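PDB 3I4J: aminotransferase, class III from Deinococcus radiodurans, which probably acts as a pyridoxal phosphate-dependent transaminase, moving amino groups between substrates. Local coordinates for residues G201-A206 with D399-L403; R325-L330 with R347-L353; S36-N42 with M234-R239; F340-M344 with V355-L360; G238-P243 with L318-K323. The protein carries 1 engineered substitution. The contacts are given in a common frame with arbitrary orientation. Numbering follows the deposited sequence.

Contact 1 of 5, residues G201-A206 with D399-L403; sequences GASDAA and DHLLL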
# COMPACT_ATOMS: atom_id res chain seq x y z
N GLY C 201 -10.98 4.60 17.17
CA GLY C 201 -11.24 3.29 16.60
C GLY C 201 -10.92 2.15 17.54
O GLY C 201 -11.31 2.15 18.71
N ALA C 202 -10.19 1.16 17.03
CA ALA C 202 -9.81 -0.03 17.78
C ALA C 202 -9.21 0.20 19.16
O ALA C 202 -9.54 -0.52 20.10
CB ALA C 202 -8.85 -0.87 16.94
N SER C 203 -8.33 1.19 19.30
CA SER C 203 -7.67 1.48 20.58
C SER C 203 -8.63 1.65 21.75
O SER C 203 -8.35 1.20 22.86
CB SER C 203 -6.79 2.72 20.45
OG SER C 203 -7.56 3.86 20.10
N ASP C 204 -9.76 2.31 21.52
CA ASP C 204 -10.76 2.53 22.55
C ASP C 204 -12.08 2.63 21.79
O ASP C 204 -12.56 3.73 21.51
CB ASP C 204 -10.49 3.83 23.30
CG ASP C 204 -11.06 3.82 24.71
OD1 ASP C 204 -12.18 3.31 24.90
OD2 ASP C 204 -10.39 4.33 25.63
N ALA C 205 -12.62 1.47 21.46
CA ALA C 205 -13.85 1.33 20.68
C ALA C 205 -14.88 2.45 20.70
O ALA C 205 -15.67 2.58 21.63
CB ALA C 205 -14.53 0.01 21.04
N ALA C 206 -14.86 3.26 19.64
CA ALA C 206 -15.81 4.35 19.45
C ALA C 206 -15.85 5.45 20.50
O ALA C 206 -16.87 6.12 20.65
CB ALA C 206 -17.21 3.77 19.27
N ASP C 399 -10.84 -6.46 25.83
CA ASP C 399 -12.03 -6.15 26.62
C ASP C 399 -13.00 -5.24 25.87
O ASP C 399 -14.05 -4.88 26.39
CB ASP C 399 -11.63 -5.50 27.94
CG ASP C 399 -10.50 -4.50 27.78
OD1 ASP C 399 -10.60 -3.62 26.90
OD2 ASP C 399 -9.51 -4.59 28.54
N HIS C 400 -12.63 -4.86 24.64
CA HIS C 400 -13.47 -3.99 23.82
C HIS C 400 -13.92 -4.70 22.54
O HIS C 400 -13.18 -5.49 21.97
CB HIS C 400 -12.71 -2.73 23.42
CG HIS C 400 -12.55 -1.74 24.53
ND1 HIS C 400 -12.32 -2.12 25.84
CD2 HIS C 400 -12.53 -0.38 24.52
CE1 HIS C 400 -12.17 -1.04 26.59
NE2 HIS C 400 -12.29 0.03 25.81
N LEU C 401 -15.13 -4.39 22.11
CA LEU C 401 -15.68 -4.96 20.89
C LEU C 401 -16.03 -3.80 19.97
O LEU C 401 -16.79 -2.91 20.34
CB LEU C 401 -16.94 -5.78 21.20
CG LEU C 401 -17.64 -6.45 20.01
CD1 LEU C 401 -16.68 -7.40 19.30
CD2 LEU C 401 -18.85 -7.22 20.52
N LEU C 402 -15.44 -3.78 18.78
CA LEU C 402 -15.71 -2.72 17.82
C LEU C 402 -16.67 -3.23 16.76
O LEU C 402 -16.42 -4.25 16.12
CB LEU C 402 -14.40 -2.24 17.17
CG LEU C 402 -14.44 -0.95 16.35
CD1 LEU C 402 -14.96 0.19 17.21
CD2 LEU C 402 -13.04 -0.62 15.84
N LEU C 403 -17.79 -2.53 16.59
CA LEU C 403 -18.79 -2.93 15.61
C LEU C 403 -18.99 -1.83 14.56
O LEU C 403 -18.81 -0.65 14.84
CB LEU C 403 -20.13 -3.22 16.30
CG LEU C 403 -20.16 -4.38 17.30
CD1 LEU C 403 -21.47 -4.35 18.08
CD2 LEU C 403 -20.00 -5.70 16.56
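A mostly apolar, buried contact joins the irregular loop 201-206, which follows strand 191-196 of the large seven-stranded sheet, to strand 400-403 at the edge of the small three-stranded antiparallel sheet. Side chains alternate along that strand: H400 and L402 project toward the loop, whereas L401 turns away and packs on L421 of helix 411-428. A205 fits between the first two, its CB lying 4.0 Å from H400 CD2 and 3.9 Å from L402 CD1. The other methyl of the leucine, CD2, approaches A202 N at 3.6 Å, so that L402 spans the curve of the loop from A202 to A205. Small residues in the loop let its backbone come close to these side chains. The polar part lies at the H400 end of the strand, where H400 NE2 makes a weak hydrogen bond of 3.4 Å to D204 OD1 and H400 ND1, on the other side of the ring, a weak one of 2.5 Å to D399 OD1. Burial of L402, H400 and A205 therefore supplies most of the contact; the imidazole packs on A205, and its bond to D204, which already has salt bridges to R347 and K165, is a weak addition.

Contact 2 of 5, residues R325-L330 with R347-L353; sequences RGAQLL and RGTGLLL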
# COMPACT_ATOMS: atom_id res chain seq x y z
N ARG C 325 -29.42 3.92 10.84
CA ARG C 325 -29.05 2.56 11.23
C ARG C 325 -28.15 2.56 12.46
O ARG C 325 -28.21 1.64 13.28
CB ARG C 325 -28.36 1.87 10.05
CG ARG C 325 -29.24 1.72 8.81
CD ARG C 325 -30.25 0.59 8.96
NE ARG C 325 -31.31 0.90 9.92
CZ ARG C 325 -32.32 1.73 9.68
NH1 ARG C 325 -32.41 2.34 8.51
NH2 ARG C 325 -33.24 1.94 10.61
N GLY C 326 -27.31 3.59 12.58
CA GLY C 326 -26.42 3.70 13.72
C GLY C 326 -27.22 3.88 15.00
O GLY C 326 -26.92 3.29 16.04
N ALA C 327 -28.25 4.72 14.93
CA ALA C 327 -29.11 4.97 16.08
C ALA C 327 -29.82 3.67 16.48
O ALA C 327 -29.90 3.33 17.66
CB ALA C 327 -30.14 6.05 15.74
N GLN C 328 -30.32 2.95 15.49
CA GLN C 328 -31.01 1.69 15.74
C GLN C 328 -30.09 0.67 16.39
O GLN C 328 -30.45 0.03 17.38
CB GLN C 328 -31.55 1.10 14.42
CG GLN C 328 -32.16 -0.29 14.59
CD GLN C 328 -32.49 -0.95 13.27
OE1 GLN C 328 -32.08 -0.48 12.20
NE2 GLN C 328 -33.22 -2.06 13.33
N LEU C 329 -28.88 0.51 15.85
CA LEU C 329 -27.94 -0.45 16.41
C LEU C 329 -27.52 -0.06 17.83
O LEU C 329 -27.45 -0.91 18.71
CB LEU C 329 -26.73 -0.59 15.49
CG LEU C 329 -25.68 -1.68 15.79
CD1 LEU C 329 -26.36 -2.99 16.15
CD2 LEU C 329 -24.80 -1.86 14.55
N LEU C 330 -27.26 1.22 18.05
CA LEU C 330 -26.86 1.68 19.38
C LEU C 330 -27.97 1.38 20.39
O LEU C 330 -27.70 0.92 21.50
CB LEU C 330 -26.57 3.19 19.38
CG LEU C 330 -26.30 3.81 20.75
CD1 LEU C 330 -25.12 3.11 21.42
CD2 LEU C 330 -26.01 5.31 20.59
N ARG C 347 -21.21 2.48 23.29
CA ARG C 347 -21.04 3.77 22.64
C ARG C 347 -21.22 3.68 21.14
O ARG C 347 -21.00 2.62 20.54
CB ARG C 347 -19.64 4.32 22.93
CG ARG C 347 -19.31 4.42 24.40
CD ARG C 347 -17.91 4.94 24.64
NE ARG C 347 -16.87 4.09 24.09
CZ ARG C 347 -15.68 3.89 24.66
NH1 ARG C 347 -15.40 4.48 25.81
NH2 ARG C 347 -14.78 3.11 24.08
N GLY C 348 -21.59 4.79 20.52
CA GLY C 348 -21.75 4.80 19.08
C GLY C 348 -21.95 6.17 18.47
O GLY C 348 -22.62 7.03 19.05
N THR C 349 -21.33 6.38 17.32
CA THR C 349 -21.46 7.63 16.57
C THR C 349 -21.68 7.12 15.15
O THR C 349 -20.76 6.60 14.53
CB THR C 349 -20.17 8.49 16.62
OG1 THR C 349 -19.86 8.82 17.98
CG2 THR C 349 -20.38 9.78 15.86
N GLY C 350 -22.90 7.25 14.64
CA GLY C 350 -23.18 6.74 13.31
C GLY C 350 -23.03 5.22 13.38
O GLY C 350 -23.48 4.60 14.34
N LEU C 351 -22.37 4.62 12.39
CA LEU C 351 -22.18 3.18 12.41
C LEU C 351 -20.80 2.72 12.87
O LEU C 351 -20.24 1.74 12.37
CB LEU C 351 -22.53 2.57 11.04
CG LEU C 351 -24.02 2.28 10.85
CD1 LEU C 351 -24.31 1.85 9.41
CD2 LEU C 351 -24.46 1.18 11.82
N LEU C 352 -20.24 3.47 13.82
CA LEU C 352 -18.97 3.12 14.44
C LEU C 352 -19.38 2.99 15.90
O LEU C 352 -19.67 3.98 16.57
CB LEU C 352 -17.94 4.24 14.26
CG LEU C 352 -16.61 4.02 14.99
CD1 LEU C 352 -16.10 2.62 14.71
CD2 LEU C 352 -15.59 5.06 14.56
N LEU C 353 -19.45 1.76 16.40
CA LEU C 353 -19.88 1.53 17.77
C LEU C 353 -18.90 0.69 18.56
O LEU C 353 -18.06 -0.01 18.00
CB LEU C 353 -21.25 0.84 17.78
CG LEU C 353 -22.37 1.52 16.98
CD1 LEU C 353 -22.44 0.94 15.57
CD2 LEU C 353 -23.70 1.32 17.70
O HOH W 1 -24.58 4.86 16.95
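Helix 318-339 packs across the tip of the hairpin formed by strands 343-349 and 352-357, and four leucines fill the space between them. L329 and L330 both adopt the t,p rotamer and point toward the hairpin. L353 meets them with chi1 in the m well and chi2 at 93°, away from the usual wells, which spreads its methyls between the two: CD1 lies 3.8 Å from L329 CD2, and CD2 lies 3.8 Å from L330 CB. L351 (m,t) leaves its CA sideways, but its CD2 reaches G326 CA at 3.7 Å and L329 CD2 at 4.1 Å. R325 instead folds along its own helix (m,m,p), so that its NE donates a 2.8 Å hydrogen bond to Q328 OE1, and only the base of its side chain touches L351. The closest approach is made by glycines. G326 CA sits 3.1 Å from G350 O in a CA-H...O contact, where a CB on G326 would collide with that oxygen. Water 1 donates to G350 O at 2.8 Å and, weakly, to G326 O at 3.0 Å. G350 occupies the positive-phi position of a type II' turn, closed by T349 N to L352 O at 3.0 Å and L352 N to T349 O at 3.3 Å: a tight two-residue beta hairpin covered by a helix, within the small alpha/beta domain of a fold-type I aminotransferase.

Contact 3 of 5, residues S36-N42 with M234-R239; sequences SGALVAN and MSGMGR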
# COMPACT_ATOMS: atom_id res chain seq x y z
N SER C 36 -17.75 -4.89 8.79
CA SER C 36 -17.36 -4.56 7.42
C SER C 36 -15.90 -4.98 7.22
O SER C 36 -15.10 -4.23 6.64
CB SER C 36 -17.49 -3.06 7.18
OG SER C 36 -18.79 -2.59 7.52
N GLY C 37 -15.57 -6.18 7.68
CA GLY C 37 -14.20 -6.64 7.59
C GLY C 37 -13.49 -5.97 8.75
O GLY C 37 -13.56 -6.43 9.89
N ALA C 38 -12.82 -4.87 8.46
CA ALA C 38 -12.12 -4.09 9.48
C ALA C 38 -12.54 -2.64 9.22
O ALA C 38 -11.70 -1.76 9.06
CB ALA C 38 -10.61 -4.24 9.33
N LEU C 39 -13.86 -2.43 9.20
CA LEU C 39 -14.46 -1.13 8.93
C LEU C 39 -13.97 -0.62 7.58
O LEU C 39 -13.62 0.54 7.42
CB LEU C 39 -14.16 -0.13 10.05
CG LEU C 39 -15.18 -0.20 11.19
CD1 LEU C 39 -15.14 -1.55 11.88
CD2 LEU C 39 -14.89 0.90 12.19
N VAL C 40 -13.99 -1.53 6.61
CA VAL C 40 -13.54 -1.25 5.24
C VAL C 40 -14.68 -1.27 4.22
O VAL C 40 -14.82 -0.35 3.42
CB VAL C 40 -12.49 -2.30 4.78
CG1 VAL C 40 -12.20 -2.14 3.29
CG2 VAL C 40 -11.20 -2.14 5.58
N ALA C 41 -15.49 -2.33 4.25
CA ALA C 41 -16.58 -2.50 3.27
C ALA C 41 -17.82 -1.65 3.54
O ALA C 41 -18.91 -2.17 3.77
CB ALA C 41 -16.97 -3.98 3.19
N ASN C 42 -17.64 -0.34 3.46
CA ASN C 42 -18.71 0.62 3.73
C ASN C 42 -19.97 0.55 2.87
O ASN C 42 -21.05 0.88 3.36
CB ASN C 42 -18.15 2.04 3.67
CG ASN C 42 -17.21 2.35 4.82
OD1 ASN C 42 -16.84 1.46 5.59
ND2 ASN C 42 -16.80 3.61 4.93
N MET C 234 -10.67 5.68 9.70
CA MET C 234 -11.76 4.78 10.05
C MET C 234 -13.11 5.47 10.21
O MET C 234 -14.15 4.90 9.87
CB MET C 234 -11.44 4.04 11.35
CG MET C 234 -12.48 3.01 11.73
SD MET C 234 -12.04 2.12 13.24
CE MET C 234 -10.38 1.51 12.75
N SER C 235 -13.08 6.71 10.70
CA SER C 235 -14.30 7.47 10.95
C SER C 235 -14.87 8.26 9.79
O SER C 235 -15.99 8.79 9.88
CB SER C 235 -14.06 8.44 12.10
OG SER C 235 -13.10 9.42 11.72
N GLY C 236 -14.11 8.36 8.70
CA GLY C 236 -14.57 9.14 7.56
C GLY C 236 -15.49 8.47 6.55
O GLY C 236 -15.89 7.31 6.70
N MET C 237 -15.84 9.25 5.53
CA MET C 237 -16.69 8.82 4.42
C MET C 237 -18.08 8.29 4.79
O MET C 237 -18.53 7.29 4.24
CB MET C 237 -15.94 7.80 3.55
CG MET C 237 -14.60 8.34 2.97
SD MET C 237 -14.68 9.98 2.16
CE MET C 237 -14.08 11.00 3.46
N GLY C 238 -18.74 8.98 5.71
CA GLY C 238 -20.09 8.61 6.12
C GLY C 238 -20.22 7.63 7.27
O GLY C 238 -21.30 7.49 7.85
N ARG C 239 -19.13 6.95 7.59
CA ARG C 239 -19.09 5.96 8.67
C ARG C 239 -19.80 6.43 9.95
O ARG C 239 -20.59 5.69 10.54
CB ARG C 239 -17.63 5.63 8.98
CG ARG C 239 -17.40 4.44 9.90
CD ARG C 239 -17.42 3.14 9.11
NE ARG C 239 -18.42 2.26 9.67
CZ ARG C 239 -18.82 1.11 9.14
NH1 ARG C 239 -18.31 0.64 8.01
NH2 ARG C 239 -19.76 0.43 9.77
O HOH W 2 -17.80 4.99 2.67
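R239 NH1 donates a 2.9 Å hydrogen bond to N42 OD1 and a weak one of 3.3 Å to S36 OG, drawing both ends of segment 36-42 onto one guanidinium. The group is held further by its NH2, which bonds to the backbone oxygens of P405 and L351, while S36 OG bonds to the carbonyl of G404. The amide of N42 works at both ends, since ND2 donates to water 2 at 2.8 Å and the water in turn donates to M237 O at 2.9 Å. That oxygen belongs to a type I' turn from G236 to R239, with M237 and G238 at positive phi, which brings the chain round to present R239. In segment 36-42, A41 centres an inverse gamma turn (N42 N to V40 O, 2.8 Å) that directs N42 toward the arginine. These irregular segments lie deep in the aminotransferase fold, near the dimer interface, where A38 packs on H65 of the second subunit. Around the polar centre, L39 covers one face of the guanidinium, its CG 4.3 Å from R239 NE. Farther out, L39 CD2 presses on M234 CG at 3.2 Å, a tight apolar contact, and both side chains also touch Y387.

Contact 4 of 5, residues F340-M344 with V355-L360; sequences FPQMM and VVLGDL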
# COMPACT_ATOMS: atom_id res chain seq x y z
N PHE C 340 -27.23 -8.43 29.76
CA PHE C 340 -25.80 -8.65 29.94
C PHE C 340 -25.10 -7.46 30.57
O PHE C 340 -24.45 -6.67 29.87
CB PHE C 340 -25.17 -8.98 28.59
CG PHE C 340 -25.75 -10.20 27.94
CD1 PHE C 340 -25.46 -11.47 28.43
CD2 PHE C 340 -26.63 -10.08 26.87
CE1 PHE C 340 -26.04 -12.60 27.86
CE2 PHE C 340 -27.22 -11.20 26.30
CZ PHE C 340 -26.93 -12.47 26.80
N PRO C 341 -25.23 -7.31 31.89
CA PRO C 341 -24.59 -6.19 32.59
C PRO C 341 -23.06 -6.23 32.56
O PRO C 341 -22.40 -5.33 33.09
CB PRO C 341 -25.17 -6.27 34.00
CG PRO C 341 -25.49 -7.73 34.16
CD PRO C 341 -26.07 -8.09 32.81
N GLN C 342 -22.49 -7.27 31.95
CA GLN C 342 -21.04 -7.35 31.83
C GLN C 342 -20.63 -6.33 30.78
O GLN C 342 -19.44 -6.02 30.62
CB GLN C 342 -20.59 -8.75 31.40
CG GLN C 342 -20.84 -9.84 32.43
CD GLN C 342 -22.21 -10.47 32.29
OE1 GLN C 342 -23.12 -9.90 31.71
NE2 GLN C 342 -22.36 -11.67 32.85
N MET C 343 -21.62 -5.81 30.06
CA MET C 343 -21.38 -4.78 29.05
C MET C 343 -21.21 -3.49 29.87
O MET C 343 -22.19 -2.79 30.15
CB MET C 343 -22.58 -4.68 28.10
CG MET C 343 -22.83 -5.94 27.24
SD MET C 343 -24.34 -5.89 26.21
CE MET C 343 -23.72 -4.97 24.76
N MET C 344 -19.97 -3.21 30.26
CA MET C 344 -19.61 -2.05 31.08
C MET C 344 -20.04 -0.72 30.48
O MET C 344 -20.45 0.20 31.19
CB MET C 344 -18.09 -2.01 31.29
CG MET C 344 -17.49 -3.28 31.90
SD MET C 344 -17.64 -3.37 33.69
CE MET C 344 -15.97 -3.12 34.16
N VAL C 355 -18.32 -1.67 22.44
CA VAL C 355 -18.84 -2.31 23.64
C VAL C 355 -17.66 -2.64 24.53
O VAL C 355 -16.73 -3.33 24.12
CB VAL C 355 -19.59 -3.63 23.30
CG1 VAL C 355 -20.06 -4.31 24.58
CG2 VAL C 355 -20.78 -3.33 22.41
N VAL C 356 -17.68 -2.11 25.75
CA VAL C 356 -16.61 -2.37 26.71
C VAL C 356 -17.11 -3.45 27.65
O VAL C 356 -18.19 -3.32 28.24
CB VAL C 356 -16.26 -1.10 27.51
CG1 VAL C 356 -15.16 -1.40 28.52
CG2 VAL C 356 -15.82 0.00 26.55
N LEU C 357 -16.34 -4.52 27.79
CA LEU C 357 -16.73 -5.64 28.64
C LEU C 357 -15.90 -5.77 29.91
O LEU C 357 -14.75 -5.34 29.96
CB LEU C 357 -16.63 -6.93 27.83
CG LEU C 357 -17.46 -6.96 26.55
CD1 LEU C 357 -16.98 -8.08 25.65
CD2 LEU C 357 -18.93 -7.12 26.90
N GLY C 358 -16.50 -6.37 30.93
CA GLY C 358 -15.83 -6.57 32.20
C GLY C 358 -16.59 -7.55 33.08
O GLY C 358 -17.65 -8.04 32.69
N ASP C 359 -16.06 -7.84 34.27
CA ASP C 359 -16.72 -8.77 35.18
C ASP C 359 -17.67 -7.99 36.09
O ASP C 359 -17.41 -6.83 36.43
CB ASP C 359 -15.68 -9.52 36.02
CG ASP C 359 -15.28 -8.77 37.27
OD1 ASP C 359 -15.95 -8.94 38.31
OD2 ASP C 359 -14.29 -8.00 37.22
N LEU C 360 -18.76 -8.63 36.49
CA LEU C 360 -19.76 -7.98 37.34
C LEU C 360 -19.21 -7.51 38.68
O LEU C 360 -19.69 -6.53 39.25
CB LEU C 360 -20.94 -8.92 37.58
CG LEU C 360 -21.70 -9.37 36.32
CD1 LEU C 360 -22.92 -10.19 36.73
CD2 LEU C 360 -22.13 -8.15 35.51
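The open end of the antiparallel hairpin 343-349/352-357 begins here, where the chain leaving helix 318-339 makes a type I turn from F340 to M343 and enters the sheet. M343 and L357 form a non-hydrogen-bonded pair, with CA atoms 4.8 Å apart. The pair is flanked by G358 N to Q342 O at 3.0 Å on one side and a weak M344 N to V356 O bond at 2.7 Å on the other; the same M344 N also bonds weakly to Q342 O at 2.9 Å, in an inverse gamma turn centred on M343. M343 and L357 share a face of the sheet, where M343 CE packs on V355 CG1 at 3.7 Å and M343 also meets L336 and L425 of the flanking helices. M344 lies over G358, its CG 3.4 Å from G358 N, in space that a side chain at 358 would occupy. At the exposed end, L360 CD2 meets P341 CG at 3.6 Å and Q342 CG at 3.7 Å. Strand pairing here thus rests on one well-formed backbone bond and one short but poorly angled, weak one, with apolar packing supplying much of the remaining contact.

Contact 5 of 5, residues G238-P243 with L318-K323; sequences GRCGSP and LTGAAK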
# COMPACT_ATOMS: atom_id res chain seq x y z
N GLY C 238 -18.74 8.98 5.71
CA GLY C 238 -20.09 8.61 6.12
C GLY C 238 -20.22 7.63 7.27
O GLY C 238 -21.30 7.49 7.85
N ARG C 239 -19.13 6.95 7.59
CA ARG C 239 -19.09 5.96 8.67
C ARG C 239 -19.80 6.43 9.95
O ARG C 239 -20.59 5.69 10.54
CB ARG C 239 -17.63 5.63 8.98
CG ARG C 239 -17.40 4.44 9.90
CD ARG C 239 -17.42 3.14 9.11
NE ARG C 239 -18.42 2.26 9.67
CZ ARG C 239 -18.82 1.11 9.14
NH1 ARG C 239 -18.31 0.64 8.01
NH2 ARG C 239 -19.76 0.43 9.77
N CYS C 240 -19.51 7.65 10.37
CA CYS C 240 -20.09 8.19 11.59
C CYS C 240 -21.30 9.10 11.38
O CYS C 240 -21.58 9.96 12.22
CB CYS C 240 -19.01 8.93 12.38
SG CYS C 240 -17.72 7.84 13.05
N GLY C 241 -22.01 8.91 10.28
CA GLY C 241 -23.20 9.71 10.00
C GLY C 241 -22.93 11.11 9.49
O GLY C 241 -23.81 11.97 9.55
N SER C 242 -21.73 11.33 8.98
CA SER C 242 -21.31 12.63 8.44
C SER C 242 -20.20 12.36 7.42
O SER C 242 -19.46 11.39 7.55
CB SER C 242 -20.78 13.50 9.59
OG SER C 242 -20.26 14.74 9.13
N PRO C 243 -20.08 13.21 6.38
CA PRO C 243 -19.02 12.98 5.38
C PRO C 243 -17.69 12.73 6.10
O PRO C 243 -16.98 11.78 5.79
CB PRO C 243 -19.03 14.26 4.56
CG PRO C 243 -20.50 14.61 4.56
CD PRO C 243 -20.89 14.39 6.01
N LEU C 318 -25.76 7.23 1.95
CA LEU C 318 -25.32 6.31 2.98
C LEU C 318 -24.88 7.04 4.24
O LEU C 318 -24.81 6.45 5.31
CB LEU C 318 -24.19 5.42 2.43
CG LEU C 318 -24.62 4.48 1.29
CD1 LEU C 318 -23.47 3.57 0.92
CD2 LEU C 318 -25.82 3.64 1.72
N THR C 319 -24.60 8.34 4.12
CA THR C 319 -24.22 9.13 5.28
C THR C 319 -25.47 9.25 6.16
O THR C 319 -25.41 9.11 7.39
CB THR C 319 -23.74 10.53 4.87
OG1 THR C 319 -22.54 10.42 4.08
CG2 THR C 319 -23.45 11.37 6.10
N GLY C 320 -26.60 9.50 5.51
CA GLY C 320 -27.86 9.62 6.22
C GLY C 320 -28.28 8.26 6.76
O GLY C 320 -28.86 8.16 7.84
N ALA C 321 -27.98 7.22 5.99
CA ALA C 321 -28.31 5.85 6.38
C ALA C 321 -27.54 5.47 7.63
O ALA C 321 -28.07 4.82 8.52
CB ALA C 321 -27.98 4.89 5.24
N ALA C 322 -26.27 5.88 7.69
CA ALA C 322 -25.43 5.58 8.84
C ALA C 322 -26.01 6.19 10.11
O ALA C 322 -25.91 5.61 11.19
CB ALA C 322 -24.01 6.12 8.60
N LYS C 323 -26.64 7.36 9.98
CA LYS C 323 -27.25 8.02 11.13
C LYS C 323 -28.42 7.20 11.65
O LYS C 323 -28.51 6.91 12.85
CB LYS C 323 -27.74 9.42 10.73
CG LYS C 323 -26.65 10.36 10.26
CD LYS C 323 -27.22 11.71 9.84
CE LYS C 323 -27.85 12.45 11.01
NZ LYS C 323 -26.85 12.73 12.09
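T319, in the first turn of helix 318-339, and G241, in the loop after strand 227-231, lose the most surface to this contact, followed by A322 one helical turn on. The threonine methyl, CG2, reaches the loop backbone at 3.4 Å from both G241 C and S242 N and lies 4.0 Å from P243 CD, while its OG1 stands 3.7 Å from G238 CA. G241 passes so near the helix that its CA makes a CA-H...O contact with T319 O at 3.5 Å and its O is 3.3 Å from K323 CG; a CB at this glycine would run into that same CG. The loop owes its shape to a type I turn from G238 to G241, closed by G241 N to G238 O at 2.9 Å, with G241 following at positive phi. The contact packs a loop of the large domain against a helix of the C-terminal small domain, and F84 of helix 72-84 packs on both P243 and T319 beside it. A322 points its methyl into the turn, CB 3.1 Å from G238 O and 3.8 Å from G241 N, which is close packing against bare backbone. R239 points away from the helix, its guanidinium occupied by P405, L351 and N42.

In the fold
Contacts 1, 2 and 4 share the small three-stranded sheet: strand 352-357 lies between 343-349 and 400-403, and L401 N bonds to V355 O at 2.8 Å. R347 of contact 2 reaches back to contact 1, its NH2 2.7 Å from both D204 OD1 and A205 O. Contacts 3 and 5, with centres about 10 Å apart, share G238 and R239; the backbone of R239 continues into contact 2, where its O meets L351 N at 2.8 Å. M234 SD of contact 3 touches G201 CA of contact 1 at 3.7 Å. Contact 4 is peripheral, its centre about 25 Å from that of contact 3, which lies nearest the chain centre and the subunit interface.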